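Local coordinates for protein probable phospholipase A2 homolog 2 (Oryza sativa, PDB 2WG9) that probably catalyses the calcium-dependent hydrolysis of the 2-acyl ester of membrane phosphoglycerides, releasing a lysophospholipid and a free fatty acid, at residues 111-114 / 115-119. Sequence-based numbering, arbitrary orientation.
Sequences GVIE and TAVFA
With chi1 at -57°, Thr115 swings its OG1 beside its own backbone N and back toward the carbonyl of Gly111, one turn earlier; OG1 and Gly111 O lie 3.2 Å apart. A water joins the pair, donating to Gly111 O over 2.7 Å and hydrogen-bonding with OG1. Thr115 N reaches Gly111 O only weakly, at 3.4 Å; the water supplies a second, shorter bond to that oxygen. On the buried side, Val117 has CG1 anti to its backbone N (chi1 172°), which leaves CG2 beside that N and 3.2 Å from Ile113 O. Val117 N donates to Ile113 O at 2.8 Å. Val117 CG2 flanks that bond and meets Ile113 CG2 only loosely, at 4.4 Å. The next i to i+4 bond, Phe118 N to Glu114 O, is nearly straight at the hydrogen (175°). Glu114 OE2 forms a salt bridge with Arg110. Ile113 and Val117 both touch Asn80 of helix 77-88, while the Ile113 side chain also touches the bound octanoate and lies about 4 Å from that of His63, a predicted active-site residue. An exposed side with Glu114, Thr115 and also Phe118, against a buried Ile113–Val117 side, is consistent with an amphipathic alpha-helix lining the acyl-chain pocket.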
# COMPACT_ATOMS: atom_id res chain seq x y z
N GLY A 111 9.62 1.72 -4.91
CA GLY A 111 10.69 2.68 -4.65
C GLY A 111 10.61 3.33 -3.28
O GLY A 111 11.61 3.42 -2.55
N VAL A 112 9.41 3.79 -2.92
CA VAL A 112 9.14 4.43 -1.63
C VAL A 112 9.32 3.47 -0.45
O VAL A 112 9.90 3.84 0.58
CB VAL A 112 7.69 5.03 -1.60
CG1 VAL A 112 7.31 5.53 -0.21
CG2 VAL A 112 7.57 6.15 -2.62
N ILE A 113 8.82 2.25 -0.60
CA ILE A 113 8.89 1.25 0.47
C ILE A 113 10.32 0.75 0.73
O ILE A 113 10.70 0.49 1.87
CB ILE A 113 7.87 0.08 0.24
CG1 ILE A 113 6.43 0.63 0.23
CG2 ILE A 113 8.01 -1.01 1.33
CD1 ILE A 113 6.00 1.42 1.50
N GLU A 114 11.13 0.64 -0.33
CA GLU A 114 12.56 0.34 -0.19
C GLU A 114 13.23 1.37 0.72
O GLU A 114 13.99 1.01 1.62
CB GLU A 114 13.25 0.38 -1.55
CG GLU A 114 12.91 -0.76 -2.48
CD GLU A 114 13.40 -0.52 -3.89
OE1 GLU A 114 14.33 0.29 -4.08
OE2 GLU A 114 12.85 -1.14 -4.83
N THR A 115 12.94 2.64 0.47
CA THR A 115 13.45 3.75 1.28
C THR A 115 12.95 3.65 2.72
O THR A 115 13.70 3.90 3.66
CB THR A 115 13.08 5.10 0.64
OG1 THR A 115 13.59 5.14 -0.70
CG2 THR A 115 13.68 6.26 1.42
N ALA A 116 11.68 3.27 2.90
CA ALA A 116 11.09 3.05 4.23
C ALA A 116 11.79 1.92 4.99
O ALA A 116 12.03 2.05 6.19
CB ALA A 116 9.59 2.78 4.12
N VAL A 117 12.11 0.84 4.28
CA VAL A 117 12.84 -0.30 4.87
C VAL A 117 14.21 0.16 5.39
O VAL A 117 14.54 -0.07 6.55
CB VAL A 117 13.01 -1.49 3.89
CG1 VAL A 117 13.93 -2.55 4.47
CG2 VAL A 117 11.65 -2.11 3.55
N PHE A 118 14.98 0.84 4.53
CA PHE A 118 16.26 1.41 4.94
C PHE A 118 16.13 2.38 6.13
O PHE A 118 16.89 2.28 7.09
CB PHE A 118 16.98 2.09 3.77
CG PHE A 118 18.32 2.66 4.14
CD1 PHE A 118 19.42 1.82 4.33
CD2 PHE A 118 18.48 4.03 4.32
CE1 PHE A 118 20.66 2.35 4.69
CE2 PHE A 118 19.72 4.57 4.67
CZ PHE A 118 20.81 3.72 4.86
N ALA A 119 15.19 3.32 6.06
CA ALA A 119 14.94 4.27 7.15
C ALA A 119 14.64 3.54 8.47
O ALA A 119 15.16 3.91 9.52
CB ALA A 119 13.82 5.23 6.80
O HOH W 1 14.05 3.75 -3.55